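Local coordinates for protein beta-lactamase (Sphaerobacter thermophilus, PDB 4EWF) that probably hydrolyses the amide bond of beta-lactams to give substituted beta-amino acids, as a member of the class A beta-lactamase family, at residues A[30-33]-A[39-42]; A[58-63]-A[131-136]; A[65-70]-A[179-184]; A[103-108]-A[115-120]. One frame throughout, in Å; residues are numbered along the deposited sequence. Where two conformers were deposited one is given.

In the fold
Interaction 1 belongs to the sheet half of the fold: a partly buried hairpin of backbone hydrogen bonds at an outermost strand, largely apolar on one face, with an arginine among threonines on the other. The other three lie among the helices, and interactions 2 and 3 share helix 55-67. Interactions 2 and 4 are buried and purely apolar across their segments, and they touch through Leu58 with Thr118 and through Met59, Val62 and Tyr63 with Val106. Interaction 3, farther out, is instead polar, one carboxylate holding a helix start; it meets interaction 2 through Ile60 with Ala179 and Tyr63 with Ser184. The centres of interactions 1 and 4 are about 30 Å apart.

Interaction 1 of 4, residues A[30-33]-A[39-42]; sequences ATIV and TFRH
Ala30 to Val33 and Thr39 to His42 run antiparallel at 178°, their short axes 4.7 Å apart, as the two arms of a beta hairpin. Ala30 with His42 and Ile32 with Phe40 are hydrogen-bonded pairs, each exchanging two N-H...O bonds; Ala30 N to His42 O, at 2.8 Å, is nearly straight (164°). The non-hydrogen-bonded pairs, Thr31 with Arg41 and Val33 with Thr39, alternate with them and add CA-H...O contacts, as from Thr31 CA to Phe40 O (3.3 Å).

On one face, Thr31 and Arg41 run alongside each other in the same direction, and Thr31 CG2 meets Arg41 NH1 at 3.5 Å. The guanidinium is roofed by Thr39 CG2 of its own strand, 3.7 Å above the plane and over its centre. Both threonines are beta-branched, which suits an extended backbone and offers a methyl to the flat cation. NH1 forms a salt bridge with Asp165, which also bonds to Thr31 OG1, tying the two strands together. Thr39 OG1 is hydrogen-bonded to Gly37 O, and the Val33 methyls merely pack against it, CG1 at 3.7 Å.

The face of Ala30, Ile32 and Phe40 is mostly apolar, with His42 at its end bonded to Glu22. Phe40 has CG anti to its backbone N (chi1 172°), which sends the ring along the strand pair, where Ile32 CD1 comes within 4.2 Å of CD2 and Ala30 CB reaches CE2.

Strand 39-42 is outermost in the five-stranded sheet, while 30-33 bonds on to strand 235-244. Helix 164-175 covers the Thr31 and Val33 face; helices 12-22 and 249-266 pack on Ile32, with Trp11 against the Phe40 ring.

Interaction 2 of 4, residues A[58-63]-A[131-136]; sequences LMIAVY and NDVIAS
Val133, the residue that meets both Ile60 and Ala61, has its carbonyl O held by Ser136 OG at 2.8 Å, the hydroxyl reaching back one turn and approaching at 117° to the C=O bond, tilted out of the carbonyl plane. Ser136 OG is in turn hydrogen-bonded to Arg64 NH1, so a chain of polar groups runs from helix 55-67 to the last turn of helix 127-136 alongside the apolar contact.

That contact is made by the two methyls of Val133, which divide the work. CG1, anti to the backbone N (chi1 161°), touches Ile60 CG2 at 3.7 Å, the two side chains crossing obliquely. CG2, on the other branch, lies against the backbone of the facing helix, 3.7 Å from Ala61 CA and 3.9 Å from Ala61 CB. Alanine suits this position because its small side chain lets a methyl come right up to the main chain. In the all-helical half of the class A beta-lactamase fold, helix 55-67 is a central element, and here helix 127-136 closes one of its flanks. Beta-branched valine and isoleucine, with few rotamers to lose on burial, fit such close helix packing. Around the pair, Ile60 also rests on the loop residues Leu137 and Ala179 and on Met188 of helix 182-192. On other sides of the same helix, Leu58 packs into helix 115-125 and Met59, a selenomethionine, against Val106 and Ile110 of helix 102-111.

Interaction 3 of 4, residues A[65-70]-A[179-184]; sequences AVDAGE and AASQES
Asp67, near the end of helix 55-67, directs its carboxylate at the start of helix 182-192 and accepts three hydrogen bonds there. The shortest comes from Ser184 OG to Asp67 OD1, 2.7 Å long, arriving on the syn side and somewhat out of the carboxylate plane. The same oxygen takes a second bond, from Ser181 OG at 3.1 Å, but this donor stands above the plane, 45° out of it. Asp67 OD2 is met on its syn side by the backbone Ser181 N at 3.0 Å, and the N-H points almost straight at it (167°). With both oxygens engaged, the carboxylate can hardly rotate.

Ser181 is the N-cap of helix 182-192. Its OG sits between its own backbone N and carbonyl carbon (chi1 78°), a placement from which it can accept from Ser184 N at 3.2 Å while donating a hydrogen bond to Asp67. Serine suits both positions, since each hydroxyl sits on a short arm and can donate to the carboxylate without reaching past the helix start.

Packing adds little: the methyl Ala180 CB lies against Asp67 OD2 at 3.5 Å, and farther along Ala180 lies on Arg64 and Ser184 on Tyr63, both of helix 55-67. Ala179 O accepts from Arg64 NE, a further polar tie between helix 55-67 and the loop that leads into helix 182-192. Just beyond Asp67 that first helix closes in a Schellman motif with Gly69 at positive phi.

Three donors converging on one carboxylate, together with the start of helix 182-192, would probably favour the charged form of Asp67.

Interaction 4 of 4, residues A[103-108]-A[115-120]; sequences EDLVYL and NTATNL
Leu105 and Leu108 of helix 102-111 face Ala117 and Leu120 of helix 115-125, the short helical segments crossing at -128° with their axes 8.3 Å apart.

The apolar contacts come first. Leu105 has CG anti to its carbonyl carbon (chi1 -62°), which turns its branched end toward Leu120 and spreads two methyls there: CD1 meets Leu120 CB at 3.9 Å, and CD2 touches Ala117 CB and Leu120 CD1, each at 4.1 Å. The two leucine side chains cross at about a right angle, which lets their branches interlock. Leu108 adds its CB, 4.0 Å from Ala117 CB.

Backbone contact is the second kind. Ala117 CB lies 3.6 Å from Leu105 O, a carbonyl that also accepts from Thr109 OG1. Leu105 and Ala117 have the nearest CA atoms of the two segments, 5.1 Å apart, and alanine's single methyl suits so close an approach.

With Ser113, Asn115 resembles the SxN motif of class A enzymes, and Lys55 the lysine of SxxK, though neither role is established here.

Between these segments the contact is van der Waals, while the polar side chains of Asn115, Thr116 and Asn119 bond elsewhere, Asn115 to Lys55 of the presumed SxxK pattern.

Interaction 1 of 4, residues A[30-33]-A[39-42]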
# COMPACT_ATOMS: atom_id res chain seq x y z
N ALA A 30 -8.64 6.10 -8.12
CA ALA A 30 -9.25 5.11 -7.23
C ALA A 30 -9.74 3.92 -8.02
O ALA A 30 -10.42 4.06 -9.04
CB ALA A 30 -10.41 5.73 -6.46
N THR A 31 -9.39 2.74 -7.53
CA THR A 31 -9.93 1.50 -8.04
C THR A 31 -10.39 0.71 -6.82
O THR A 31 -9.61 0.41 -5.93
CB THR A 31 -8.87 0.71 -8.85
OG1 THR A 31 -8.51 1.46 -10.01
CG2 THR A 31 -9.41 -0.65 -9.29
N ILE A 32 -11.68 0.39 -6.78
CA ILE A 32 -12.26 -0.21 -5.60
C ILE A 32 -13.04 -1.42 -6.05
O ILE A 32 -13.91 -1.32 -6.91
CB ILE A 32 -13.19 0.79 -4.88
CG1 ILE A 32 -12.37 1.97 -4.34
CG2 ILE A 32 -14.00 0.08 -3.77
CD1 ILE A 32 -13.20 3.19 -3.98
N VAL A 33 -12.71 -2.58 -5.50
CA VAL A 33 -13.37 -3.79 -5.95
C VAL A 33 -14.31 -4.33 -4.89
O VAL A 33 -13.89 -4.65 -3.79
CB VAL A 33 -12.34 -4.89 -6.31
CG1 VAL A 33 -13.06 -6.08 -6.94
CG2 VAL A 33 -11.27 -4.32 -7.26
N THR A 39 -16.42 -3.38 -9.97
CA THR A 39 -15.29 -2.48 -9.74
C THR A 39 -15.59 -1.02 -10.07
O THR A 39 -16.04 -0.69 -11.17
CB THR A 39 -14.05 -2.97 -10.53
OG1 THR A 39 -13.71 -4.29 -10.06
CG2 THR A 39 -12.86 -2.04 -10.32
N PHE A 40 -15.36 -0.15 -9.09
CA PHE A 40 -15.43 1.28 -9.34
C PHE A 40 -14.03 1.77 -9.74
O PHE A 40 -13.03 1.44 -9.09
CB PHE A 40 -15.87 2.01 -8.07
CG PHE A 40 -15.77 3.51 -8.17
CD1 PHE A 40 -16.87 4.26 -8.58
CD2 PHE A 40 -14.60 4.17 -7.84
CE1 PHE A 40 -16.79 5.64 -8.68
CE2 PHE A 40 -14.50 5.55 -7.91
CZ PHE A 40 -15.59 6.29 -8.34
N ARG A 41 -13.97 2.56 -10.81
CA ARG A 41 -12.72 3.11 -11.31
C ARG A 41 -12.88 4.61 -11.58
O ARG A 41 -13.84 5.04 -12.24
CB ARG A 41 -12.27 2.41 -12.61
CG ARG A 41 -11.88 0.96 -12.45
CD ARG A 41 -11.20 0.39 -13.72
NE ARG A 41 -11.36 -1.06 -13.79
CZ ARG A 41 -10.48 -1.93 -13.30
NH1 ARG A 41 -9.37 -1.51 -12.72
NH2 ARG A 41 -10.71 -3.23 -13.40
N HIS A 42 -11.94 5.39 -11.07
CA HIS A 42 -11.82 6.79 -11.41
C HIS A 42 -10.34 7.06 -11.62
O HIS A 42 -9.53 6.90 -10.69
CB HIS A 42 -12.35 7.67 -10.27
CG HIS A 42 -12.15 9.13 -10.49
ND1 HIS A 42 -13.05 9.91 -11.19
CD2 HIS A 42 -11.14 9.96 -10.11
CE1 HIS A 42 -12.61 11.15 -11.23
NE2 HIS A 42 -11.45 11.21 -10.59

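Interaction 2 of 4, residues A[58-63]-A[131-136]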
# COMPACT_ATOMS: atom_id res chain seq x y z
N LEU A 58 7.54 -5.11 -3.06
CA LEU A 58 8.84 -5.43 -2.47
C LEU A 58 8.69 -6.57 -1.45
O LEU A 58 9.46 -7.54 -1.46
CB LEU A 58 9.45 -4.19 -1.79
CG LEU A 58 10.70 -4.43 -0.91
CD1 LEU A 58 11.86 -5.02 -1.70
CD2 LEU A 58 11.11 -3.13 -0.22
N MSE A 59 7.70 -6.45 -0.57
CA MSE A 59 7.41 -7.51 0.39
C MSE A 59 7.14 -8.83 -0.33
O MSE A 59 7.61 -9.89 0.09
CB MSE A 59 6.21 -7.14 1.25
CG MSE A 59 5.78 -8.24 2.23
SE MSE A 59 4.26 -7.66 3.31
CE MSE A 59 2.97 -7.27 1.95
N ILE A 60 6.38 -8.78 -1.41
CA ILE A 60 6.07 -9.99 -2.15
C ILE A 60 7.36 -10.63 -2.66
O ILE A 60 7.53 -11.85 -2.60
CB ILE A 60 5.06 -9.73 -3.30
CG1 ILE A 60 3.73 -9.26 -2.71
CG2 ILE A 60 4.87 -10.99 -4.13
CD1 ILE A 60 2.71 -8.68 -3.76
N ALA A 61 8.28 -9.81 -3.16
CA ALA A 61 9.54 -10.34 -3.67
C ALA A 61 10.29 -11.06 -2.55
O ALA A 61 10.89 -12.11 -2.76
CB ALA A 61 10.40 -9.24 -4.27
N VAL A 62 10.26 -10.47 -1.36
CA VAL A 62 10.90 -11.08 -0.20
C VAL A 62 10.31 -12.45 0.13
O VAL A 62 11.04 -13.44 0.25
CB VAL A 62 10.83 -10.16 1.03
CG1 VAL A 62 11.32 -10.89 2.26
CG2 VAL A 62 11.64 -8.89 0.78
N TYR A 63 8.99 -12.54 0.26
CA TYR A 63 8.38 -13.82 0.60
C TYR A 63 8.55 -14.88 -0.49
O TYR A 63 8.65 -16.07 -0.19
CB TYR A 63 6.90 -13.67 1.01
CG TYR A 63 6.75 -13.13 2.41
CD1 TYR A 63 6.54 -13.99 3.49
CD2 TYR A 63 6.86 -11.77 2.67
CE1 TYR A 63 6.42 -13.50 4.78
CE2 TYR A 63 6.75 -11.27 3.96
CZ TYR A 63 6.52 -12.14 5.02
OH TYR A 63 6.41 -11.66 6.30
N ASN A 131 10.60 -5.90 -9.70
CA ASN A 131 9.96 -5.68 -11.00
C ASN A 131 9.47 -6.97 -11.66
O ASN A 131 8.44 -6.97 -12.34
CB ASN A 131 10.88 -4.86 -11.91
CG ASN A 131 10.98 -3.40 -11.45
OD1 ASN A 131 9.98 -2.71 -11.33
ND2 ASN A 131 12.19 -2.95 -11.15
N ASP A 132 10.17 -8.08 -11.42
CA ASP A 132 9.66 -9.38 -11.84
C ASP A 132 8.32 -9.68 -11.16
O ASP A 132 7.40 -10.18 -11.80
CB ASP A 132 10.68 -10.50 -11.56
CG ASP A 132 11.91 -10.42 -12.46
OD1 ASP A 132 11.84 -9.74 -13.51
OD2 ASP A 132 12.95 -11.04 -12.13
N VAL A 133 8.20 -9.37 -9.88
CA VAL A 133 6.92 -9.57 -9.19
C VAL A 133 5.83 -8.75 -9.84
O VAL A 133 4.73 -9.23 -10.15
CB VAL A 133 7.00 -9.17 -7.70
CG1 VAL A 133 5.59 -8.95 -7.14
CG2 VAL A 133 7.76 -10.22 -6.90
N ILE A 134 6.14 -7.48 -10.04
CA ILE A 134 5.18 -6.53 -10.59
C ILE A 134 4.68 -7.02 -11.95
O ILE A 134 3.48 -7.01 -12.21
CB ILE A 134 5.80 -5.12 -10.68
CG1 ILE A 134 6.01 -4.56 -9.27
CG2 ILE A 134 4.91 -4.18 -11.50
CD1 ILE A 134 6.91 -3.34 -9.23
N ALA A 135 5.60 -7.49 -12.80
CA ALA A 135 5.23 -7.95 -14.13
C ALA A 135 4.39 -9.23 -14.05
O ALA A 135 3.42 -9.40 -14.80
CB ALA A 135 6.49 -8.19 -15.00
N SER A 136 4.79 -10.13 -13.16
CA SER A 136 4.11 -11.42 -13.01
C SER A 136 2.69 -11.21 -12.47
O SER A 136 1.84 -12.08 -12.61
CB SER A 136 4.87 -12.35 -12.06
OG SER A 136 4.65 -11.94 -10.72

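Interaction 3 of 4, residues A[65-70]-A[179-184]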
# COMPACT_ATOMS: atom_id res chain seq x y z
N ALA A 65 11.23 -15.15 -2.25
CA ALA A 65 12.59 -15.61 -1.98
C ALA A 65 12.58 -16.64 -0.85
O ALA A 65 13.30 -17.65 -0.90
CB ALA A 65 13.49 -14.42 -1.61
N VAL A 66 11.77 -16.37 0.18
CA VAL A 66 11.61 -17.31 1.28
C VAL A 66 10.97 -18.61 0.78
O VAL A 66 11.41 -19.69 1.15
CB VAL A 66 10.77 -16.72 2.44
CG1 VAL A 66 10.52 -17.76 3.52
CG2 VAL A 66 11.46 -15.50 3.02
N ASP A 67 9.96 -18.50 -0.08
CA ASP A 67 9.33 -19.70 -0.66
C ASP A 67 10.35 -20.55 -1.44
O ASP A 67 10.33 -21.77 -1.36
CB ASP A 67 8.16 -19.34 -1.58
CG ASP A 67 6.97 -18.76 -0.83
OD1 ASP A 67 6.88 -18.94 0.40
OD2 ASP A 67 6.11 -18.13 -1.49
N ALA A 68 11.22 -19.88 -2.19
CA ALA A 68 12.20 -20.56 -3.02
C ALA A 68 13.36 -21.09 -2.17
O ALA A 68 14.26 -21.78 -2.68
CB ALA A 68 12.72 -19.63 -4.10
N GLY A 69 13.33 -20.75 -0.89
CA GLY A 69 14.36 -21.19 0.04
C GLY A 69 15.66 -20.44 -0.14
O GLY A 69 16.71 -20.89 0.30
N GLU A 70 15.59 -19.28 -0.79
CA GLU A 70 16.79 -18.47 -1.02
C GLU A 70 17.21 -17.72 0.25
O GLU A 70 18.39 -17.44 0.44
CB GLU A 70 16.58 -17.48 -2.17
CG GLU A 70 16.39 -18.14 -3.54
CD GLU A 70 15.79 -17.18 -4.57
OE1 GLU A 70 15.81 -17.51 -5.77
OE2 GLU A 70 15.30 -16.09 -4.17
N ALA A 179 -0.21 -14.36 -5.09
CA ALA A 179 0.98 -13.50 -5.09
C ALA A 179 2.25 -14.27 -4.75
O ALA A 179 3.34 -13.89 -5.19
CB ALA A 179 0.80 -12.31 -4.14
N ALA A 180 2.10 -15.32 -3.96
CA ALA A 180 3.21 -16.18 -3.53
C ALA A 180 2.55 -17.47 -3.04
O ALA A 180 1.40 -17.73 -3.39
CB ALA A 180 4.03 -15.51 -2.41
N SER A 181 3.25 -18.28 -2.24
CA SER A 181 2.59 -19.46 -1.67
C SER A 181 1.47 -18.98 -0.75
O SER A 181 1.47 -17.82 -0.32
CB SER A 181 3.58 -20.32 -0.89
OG SER A 181 3.86 -19.76 0.37
N GLN A 182 0.50 -19.85 -0.47
CA GLN A 182 -0.64 -19.46 0.37
C GLN A 182 -0.19 -19.08 1.78
O GLN A 182 -0.73 -18.15 2.39
CB GLN A 182 -1.70 -20.56 0.42
CG GLN A 182 -2.88 -20.25 1.34
CD GLN A 182 -3.60 -18.98 0.92
OE1 GLN A 182 -4.35 -18.97 -0.06
NE2 GLN A 182 -3.37 -17.89 1.66
N GLU A 183 0.79 -19.80 2.31
CA GLU A 183 1.34 -19.48 3.63
C GLU A 183 1.90 -18.06 3.62
O GLU A 183 1.67 -17.28 4.55
CB GLU A 183 2.44 -20.47 4.03
CG GLU A 183 3.13 -20.10 5.34
CD GLU A 183 4.34 -20.97 5.65
OE1 GLU A 183 5.36 -20.42 6.15
OE2 GLU A 183 4.28 -22.19 5.42
N SER A 184 2.63 -17.73 2.57
CA SER A 184 3.22 -16.40 2.48
C SER A 184 2.15 -15.33 2.29
O SER A 184 2.20 -14.27 2.92
CB SER A 184 4.28 -16.37 1.38
OG SER A 184 5.40 -17.15 1.77

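Interaction 4 of 4, residues A[103-108]-A[115-120]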
# COMPACT_ATOMS: atom_id res chain seq x y z
N GLU A 103 12.63 -10.79 9.14
CA GLU A 103 11.24 -10.50 9.51
C GLU A 103 11.08 -9.11 10.15
O GLU A 103 10.14 -8.39 9.84
CB GLU A 103 10.63 -11.61 10.39
CG GLU A 103 9.16 -11.35 10.72
CD GLU A 103 8.39 -12.60 11.14
OE1 GLU A 103 7.16 -12.64 10.94
OE2 GLU A 103 9.01 -13.53 11.68
N ASP A 104 12.01 -8.73 11.03
CA ASP A 104 12.00 -7.38 11.59
C ASP A 104 11.95 -6.35 10.46
O ASP A 104 11.19 -5.37 10.52
CB ASP A 104 13.27 -7.09 12.41
CG ASP A 104 13.37 -7.91 13.70
OD1 ASP A 104 12.35 -8.43 14.20
OD2 ASP A 104 14.51 -8.00 14.22
N LEU A 105 12.79 -6.54 9.44
CA LEU A 105 12.86 -5.57 8.34
C LEU A 105 11.54 -5.44 7.58
O LEU A 105 11.13 -4.33 7.22
CB LEU A 105 14.00 -5.90 7.38
CG LEU A 105 15.43 -5.88 7.94
CD1 LEU A 105 16.41 -6.03 6.78
CD2 LEU A 105 15.71 -4.61 8.70
N VAL A 106 10.90 -6.57 7.32
CA VAL A 106 9.60 -6.56 6.64
C VAL A 106 8.60 -5.81 7.51
O VAL A 106 7.86 -4.95 7.02
CB VAL A 106 9.10 -8.00 6.35
CG1 VAL A 106 7.68 -7.98 5.76
CG2 VAL A 106 10.06 -8.68 5.39
N TYR A 107 8.60 -6.13 8.80
CA TYR A 107 7.66 -5.49 9.72
C TYR A 107 7.82 -3.97 9.79
O TYR A 107 6.83 -3.24 9.69
CB TYR A 107 7.75 -6.09 11.14
CG TYR A 107 6.97 -5.23 12.11
CD1 TYR A 107 5.58 -5.28 12.14
CD2 TYR A 107 7.62 -4.33 12.94
CE1 TYR A 107 4.86 -4.47 12.98
CE2 TYR A 107 6.91 -3.52 13.80
CZ TYR A 107 5.53 -3.59 13.81
OH TYR A 107 4.82 -2.79 14.65
N LEU A 108 9.05 -3.49 9.96
CA LEU A 108 9.32 -2.06 9.98
C LEU A 108 8.98 -1.38 8.65
O LEU A 108 8.43 -0.27 8.61
CB LEU A 108 10.79 -1.78 10.36
CG LEU A 108 11.16 -2.24 11.77
CD1 LEU A 108 12.66 -2.13 11.96
CD2 LEU A 108 10.42 -1.42 12.83
N ASN A 115 12.21 3.57 5.88
CA ASN A 115 12.96 3.72 4.65
C ASN A 115 14.31 2.98 4.68
O ASN A 115 14.74 2.45 3.66
CB ASN A 115 13.19 5.21 4.32
CG ASN A 115 11.95 5.89 3.71
OD1 ASN A 115 11.00 5.23 3.32
ND2 ASN A 115 11.98 7.22 3.63
N THR A 116 14.96 2.95 5.84
CA THR A 116 16.20 2.18 5.98
C THR A 116 15.93 0.68 5.78
O THR A 116 16.63 0.00 5.01
CB THR A 116 16.86 2.40 7.36
OG1 THR A 116 17.23 3.78 7.51
CG2 THR A 116 18.09 1.53 7.49
N ALA A 117 14.92 0.17 6.47
CA ALA A 117 14.55 -1.24 6.35
C ALA A 117 14.21 -1.58 4.90
O ALA A 117 14.57 -2.64 4.39
CB ALA A 117 13.36 -1.54 7.24
N THR A 118 13.51 -0.66 4.24
CA THR A 118 13.12 -0.82 2.85
C THR A 118 14.34 -0.96 1.95
O THR A 118 14.41 -1.91 1.15
CB THR A 118 12.26 0.36 2.36
OG1 THR A 118 11.06 0.42 3.13
CG2 THR A 118 11.91 0.19 0.89
N ASN A 119 15.28 -0.03 2.07
CA ASN A 119 16.49 -0.06 1.26
C ASN A 119 17.39 -1.28 1.53
O ASN A 119 18.09 -1.75 0.63
CB ASN A 119 17.28 1.25 1.39
CG ASN A 119 16.53 2.44 0.80
OD1 ASN A 119 15.50 2.26 0.14
ND2 ASN A 119 17.02 3.65 1.05
N LEU A 120 17.36 -1.78 2.76
CA LEU A 120 18.05 -3.02 3.10
C LEU A 120 17.43 -4.23 2.38
O LEU A 120 18.15 -5.09 1.87
CB LEU A 120 18.06 -3.22 4.62
CG LEU A 120 19.03 -2.33 5.42
CD1 LEU A 120 18.76 -2.47 6.92
CD2 LEU A 120 20.49 -2.67 5.10